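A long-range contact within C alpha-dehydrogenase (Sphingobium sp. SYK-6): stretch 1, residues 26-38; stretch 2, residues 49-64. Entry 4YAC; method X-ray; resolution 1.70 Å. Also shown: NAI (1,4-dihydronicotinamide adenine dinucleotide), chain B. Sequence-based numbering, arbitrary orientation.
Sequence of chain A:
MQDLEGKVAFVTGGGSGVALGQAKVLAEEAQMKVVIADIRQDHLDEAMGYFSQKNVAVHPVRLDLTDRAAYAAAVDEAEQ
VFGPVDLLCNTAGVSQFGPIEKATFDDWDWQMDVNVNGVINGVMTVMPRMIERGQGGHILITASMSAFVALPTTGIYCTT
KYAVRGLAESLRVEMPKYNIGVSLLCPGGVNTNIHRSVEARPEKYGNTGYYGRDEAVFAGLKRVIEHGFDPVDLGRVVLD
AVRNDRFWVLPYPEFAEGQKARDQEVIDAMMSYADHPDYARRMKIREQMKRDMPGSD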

# COMPACT_ATOMS: atom_id res chain seq x y z
N LEU A 26 26.20 3.15 -10.01
CA LEU A 26 25.99 4.53 -10.44
C LEU A 26 27.30 5.32 -10.42
O LEU A 26 27.57 6.12 -11.32
CB LEU A 26 24.94 5.21 -9.56
CG LEU A 26 23.53 4.61 -9.66
CD1 LEU A 26 22.61 5.19 -8.59
CD2 LEU A 26 22.94 4.83 -11.05
N ALA A 27 28.13 5.09 -9.40
CA ALA A 27 29.39 5.82 -9.25
C ALA A 27 30.46 5.34 -10.23
O ALA A 27 31.23 6.14 -10.77
CB ALA A 27 29.90 5.68 -7.82
N GLU A 28 30.50 4.04 -10.47
CA GLU A 28 31.57 3.44 -11.26
C GLU A 28 31.23 3.39 -12.74
O GLU A 28 31.90 4.03 -13.55
CB GLU A 28 31.88 2.04 -10.74
CG GLU A 28 32.45 2.03 -9.33
CD GLU A 28 32.84 0.64 -8.86
OE1 GLU A 28 33.78 0.06 -9.43
OE2 GLU A 28 32.19 0.13 -7.92
N GLU A 29 30.19 2.64 -13.10
CA GLU A 29 29.82 2.49 -14.50
C GLU A 29 29.23 3.77 -15.08
O GLU A 29 29.71 4.30 -16.08
CB GLU A 29 28.82 1.35 -14.68
CG GLU A 29 29.31 0.01 -14.16
CD GLU A 29 28.29 -1.09 -14.35
OE1 GLU A 29 27.45 -0.97 -15.26
OE2 GLU A 29 28.33 -2.07 -13.58
N ALA A 30 28.16 4.26 -14.45
CA ALA A 30 27.45 5.43 -14.95
C ALA A 30 28.23 6.72 -14.72
O ALA A 30 27.89 7.76 -15.30
CB ALA A 30 26.09 5.53 -14.29
N GLN A 31 29.24 6.66 -13.86
CA GLN A 31 30.08 7.82 -13.57
C GLN A 31 29.27 9.00 -13.02
O GLN A 31 29.56 10.16 -13.34
CB GLN A 31 30.86 8.25 -14.82
CG GLN A 31 31.77 7.17 -15.36
CD GLN A 31 32.53 7.62 -16.60
OE1 GLN A 31 32.07 7.43 -17.73
NE2 GLN A 31 33.69 8.22 -16.39
N MET A 32 28.26 8.71 -12.21
CA MET A 32 27.53 9.76 -11.52
C MET A 32 28.31 10.21 -10.29
O MET A 32 29.15 9.47 -9.77
CB MET A 32 26.14 9.28 -11.10
CG MET A 32 25.28 8.80 -12.24
SD MET A 32 23.56 8.57 -11.77
CE MET A 32 23.04 10.27 -11.59
N LYS A 33 28.02 11.43 -9.84
CA LYS A 33 28.47 11.88 -8.52
C LYS A 33 27.44 11.38 -7.53
O LYS A 33 26.28 11.77 -7.59
CB LYS A 33 28.59 13.40 -8.47
CG LYS A 33 29.55 13.98 -9.50
CD LYS A 33 29.46 15.50 -9.55
CE LYS A 33 30.39 16.08 -10.60
NZ LYS A 33 30.29 17.56 -10.68
N VAL A 34 27.86 10.50 -6.63
CA VAL A 34 26.92 9.80 -5.76
C VAL A 34 27.08 10.18 -4.30
O VAL A 34 28.17 10.09 -3.73
CB VAL A 34 27.08 8.28 -5.88
CG1 VAL A 34 26.05 7.56 -5.00
CG2 VAL A 34 26.95 7.84 -7.32
N VAL A 35 25.97 10.59 -3.69
CA VAL A 35 25.89 10.76 -2.24
C VAL A 35 25.27 9.51 -1.66
O VAL A 35 24.16 9.14 -2.04
CB VAL A 35 25.06 11.99 -1.84
CG1 VAL A 35 24.98 12.12 -0.32
CG2 VAL A 35 25.65 13.26 -2.45
N ILE A 36 25.97 8.84 -0.74
CA ILE A 36 25.38 7.71 -0.03
C ILE A 36 24.97 8.20 1.35
O ILE A 36 25.77 8.78 2.08
CB ILE A 36 26.34 6.50 0.08
CG1 ILE A 36 27.71 6.88 0.65
CG2 ILE A 36 26.51 5.86 -1.30
CD1 ILE A 36 28.62 5.69 0.90
N ALA A 37 23.69 7.99 1.66
CA ALA A 37 23.10 8.45 2.91
C ALA A 37 22.68 7.25 3.74
O ALA A 37 21.90 6.42 3.28
CB ALA A 37 21.91 9.35 2.63
N ASP A 38 23.20 7.17 4.95
CA ASP A 38 22.98 6.00 5.80
C ASP A 38 22.98 6.40 7.27
O ASP A 38 23.69 7.32 7.66
CB ASP A 38 24.07 4.96 5.53
CG ASP A 38 23.64 3.56 5.89
OD1 ASP A 38 23.64 3.22 7.09
OD2 ASP A 38 23.30 2.81 4.95
PA NAI B . 20.98 -3.92 4.67
O1A NAI B . 20.99 -4.14 6.17
O2A NAI B . 22.14 -4.69 4.04
O5B NAI B . 21.13 -2.38 4.36
C5B NAI B . 20.22 -1.48 4.91
C4B NAI B . 20.88 -0.18 5.09
O4B NAI B . 19.84 0.82 5.36
C3B NAI B . 21.79 -0.19 6.22
O3B NAI B . 23.04 0.40 5.88
C2B NAI B . 21.13 0.57 7.26
O2B NAI B . 22.08 1.20 8.14
C1B NAI B . 20.34 1.54 6.53
N9A NAI B . 19.27 2.11 7.31
C8A NAI B . 18.37 1.47 8.11
N7A NAI B . 17.54 2.36 8.67
C5A NAI B . 17.87 3.61 8.24
C6A NAI B . 17.41 4.91 8.46
N6A NAI B . 16.30 5.18 9.32
N1A NAI B . 18.02 5.95 7.84
C2A NAI B . 19.07 5.77 7.02
N3A NAI B . 19.55 4.54 6.78
C4A NAI B . 18.98 3.46 7.37
O3 NAI B . 19.63 -4.39 4.08
PN NAI B . 19.49 -4.90 2.57
O1N NAI B . 20.30 -6.18 2.40
O2N NAI B . 17.95 -5.19 2.25
O5D NAI B . 20.02 -3.82 1.59
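Stretch 2 49-64: GYFSQKNVAVHPVRLD

Where the helix of stretch 1 gives way to its strand, one water, held by three backbone atoms, ties the two stretches together: it donates to A27 O (2.8 Å) and M32 O (2.6 Å) and accepts from A57 N (2.9 Å), so that it joins the backbones just before the regular ladder begins. From there the strand that ends at R62 runs parallel to strand 33-38, the axes crossing at -21° and approaching to 4.7 Å. The register pairs V34 with V58, V35 with H59, I36 with P60, A37 with V61 and D38 with R62, at CA-CA separations of 4.8 to 5.2 Å. H59 N gives to V34 O (2.9 Å). P60 has no amide hydrogen to give, and the bonds to I36 are made by the residues before and after it: I36 N gives to H59 O (3.1 Å) and V61 N to I36 O (3.0 Å). The ladder closes with L63 N to D38 O (2.8 Å).

On one face V35 CG1 and A37 CB each lie 3.7 Å from V61 CG1. On the other, I36 CG1 packs on V58 CG1 (4.1 Å), and A27 CB of the preceding helix reaches V58 CG2 (3.8 Å) and F51 CE1 (4.1 Å). F51 and Y50 belong to the helical start of stretch 2, which leads through a type I turn, F51 to K54, toward the strand; Y50 OH donates to E28 OE2 at 2.6 Å.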

# COMPACT_ATOMS: atom_id res chain seq x y z
N GLY A 49 35.66 2.83 2.28
CA GLY A 49 36.88 2.04 2.20
C GLY A 49 37.00 1.43 0.81
O GLY A 49 38.09 1.38 0.23
N TYR A 50 35.87 0.98 0.28
CA TYR A 50 35.79 0.45 -1.07
C TYR A 50 36.00 1.56 -2.11
O TYR A 50 36.88 1.47 -2.98
CB TYR A 50 34.44 -0.23 -1.29
CG TYR A 50 34.17 -0.64 -2.73
CD1 TYR A 50 34.62 -1.86 -3.21
CD2 TYR A 50 33.47 0.19 -3.59
CE1 TYR A 50 34.38 -2.24 -4.52
CE2 TYR A 50 33.23 -0.18 -4.90
CZ TYR A 50 33.68 -1.40 -5.35
OH TYR A 50 33.44 -1.78 -6.65
N PHE A 51 35.20 2.61 -2.00
CA PHE A 51 35.21 3.67 -3.01
C PHE A 51 36.54 4.42 -3.05
O PHE A 51 36.87 5.03 -4.06
CB PHE A 51 34.06 4.65 -2.77
CG PHE A 51 32.72 4.11 -3.16
CD1 PHE A 51 32.47 3.69 -4.45
CD2 PHE A 51 31.70 4.02 -2.22
CE1 PHE A 51 31.24 3.19 -4.81
CE2 PHE A 51 30.46 3.51 -2.57
CZ PHE A 51 30.23 3.10 -3.87
N SER A 52 37.30 4.37 -1.96
CA SER A 52 38.60 5.04 -1.92
C SER A 52 39.62 4.33 -2.81
O SER A 52 40.74 4.83 -3.01
CB SER A 52 39.15 5.11 -0.50
OG SER A 52 39.61 3.84 -0.07
N GLN A 53 39.24 3.16 -3.33
CA GLN A 53 40.10 2.38 -4.22
C GLN A 53 39.55 2.35 -5.65
O GLN A 53 39.97 1.52 -6.46
CB GLN A 53 40.24 0.96 -3.68
CG GLN A 53 40.77 0.90 -2.26
CD GLN A 53 42.15 1.51 -2.12
OE1 GLN A 53 43.00 1.35 -2.99
NE2 GLN A 53 42.38 2.23 -1.02
N LYS A 54 38.63 3.26 -5.95
CA LYS A 54 38.01 3.36 -7.27
C LYS A 54 38.04 4.79 -7.79
O LYS A 54 38.09 5.74 -7.00
CB LYS A 54 36.56 2.87 -7.23
CG LYS A 54 36.38 1.45 -6.72
CD LYS A 54 36.98 0.44 -7.67
CE LYS A 54 36.65 -1.00 -7.27
NZ LYS A 54 37.52 -1.98 -7.95
N ASN A 55 37.98 4.96 -9.10
CA ASN A 55 37.94 6.29 -9.69
C ASN A 55 36.52 6.85 -9.70
O ASN A 55 35.86 6.89 -10.74
CB ASN A 55 38.52 6.27 -11.10
CG ASN A 55 38.99 7.63 -11.56
OD1 ASN A 55 39.72 8.32 -10.85
ND2 ASN A 55 38.55 8.04 -12.75
N VAL A 56 36.07 7.29 -8.53
CA VAL A 56 34.70 7.72 -8.35
C VAL A 56 34.63 9.04 -7.59
O VAL A 56 35.59 9.45 -6.94
CB VAL A 56 33.89 6.67 -7.57
CG1 VAL A 56 33.86 5.36 -8.33
CG2 VAL A 56 34.48 6.47 -6.18
N ALA A 57 33.47 9.67 -7.69
CA ALA A 57 33.12 10.80 -6.85
C ALA A 57 31.98 10.35 -5.95
O ALA A 57 30.83 10.29 -6.39
CB ALA A 57 32.71 12.00 -7.67
N VAL A 58 32.31 10.01 -4.71
CA VAL A 58 31.32 9.59 -3.73
C VAL A 58 31.47 10.38 -2.44
O VAL A 58 32.58 10.54 -1.91
CB VAL A 58 31.43 8.08 -3.42
CG1 VAL A 58 30.41 7.66 -2.35
CG2 VAL A 58 31.22 7.26 -4.68
N HIS A 59 30.34 10.88 -1.94
CA HIS A 59 30.30 11.65 -0.71
C HIS A 59 29.36 10.98 0.30
O HIS A 59 28.18 10.83 0.02
CB HIS A 59 29.83 13.08 -0.97
CG HIS A 59 29.72 13.90 0.27
ND1 HIS A 59 30.83 14.40 0.93
CD2 HIS A 59 28.65 14.28 1.01
CE1 HIS A 59 30.44 15.07 2.00
NE2 HIS A 59 29.12 15.01 2.07
N PRO A 60 29.88 10.60 1.47
CA PRO A 60 29.04 10.00 2.51
C PRO A 60 28.36 11.06 3.38
O PRO A 60 28.95 12.11 3.63
CB PRO A 60 30.03 9.19 3.33
CG PRO A 60 31.28 10.00 3.27
CD PRO A 60 31.30 10.63 1.89
N VAL A 61 27.14 10.78 3.82
CA VAL A 61 26.48 11.61 4.81
C VAL A 61 25.71 10.72 5.77
O VAL A 61 24.90 9.90 5.34
CB VAL A 61 25.54 12.65 4.17
CG1 VAL A 61 24.46 11.98 3.31
CG2 VAL A 61 24.90 13.53 5.24
N ARG A 62 25.95 10.87 7.06
CA ARG A 62 25.21 10.08 8.04
C ARG A 62 23.85 10.73 8.27
O ARG A 62 23.77 11.88 8.70
CB ARG A 62 25.96 9.94 9.36
CG ARG A 62 25.44 8.79 10.19
CD ARG A 62 25.80 8.93 11.66
NE ARG A 62 25.01 9.97 12.32
CZ ARG A 62 23.74 9.84 12.67
NH1 ARG A 62 23.09 8.71 12.42
NH2 ARG A 62 23.10 10.84 13.26
N LEU A 63 22.80 9.97 7.99
CA LEU A 63 21.44 10.48 8.01
C LEU A 63 20.44 9.43 8.45
O LEU A 63 20.43 8.32 7.92
CB LEU A 63 21.05 10.99 6.62
CG LEU A 63 19.57 11.32 6.40
CD1 LEU A 63 19.14 12.49 7.27
CD2 LEU A 63 19.29 11.60 4.94
N ASP A 64 19.61 9.79 9.43
CA ASP A 64 18.40 9.05 9.77
C ASP A 64 17.27 9.59 8.90
O ASP A 64 16.84 10.73 9.07
CB ASP A 64 18.07 9.20 11.26
CG ASP A 64 16.85 8.39 11.69
OD1 ASP A 64 16.14 7.84 10.82
OD2 ASP A 64 16.60 8.32 12.91
O HOH W 1 31.66 8.68 -9.78
O HOH W 2 34.92 4.75 -12.28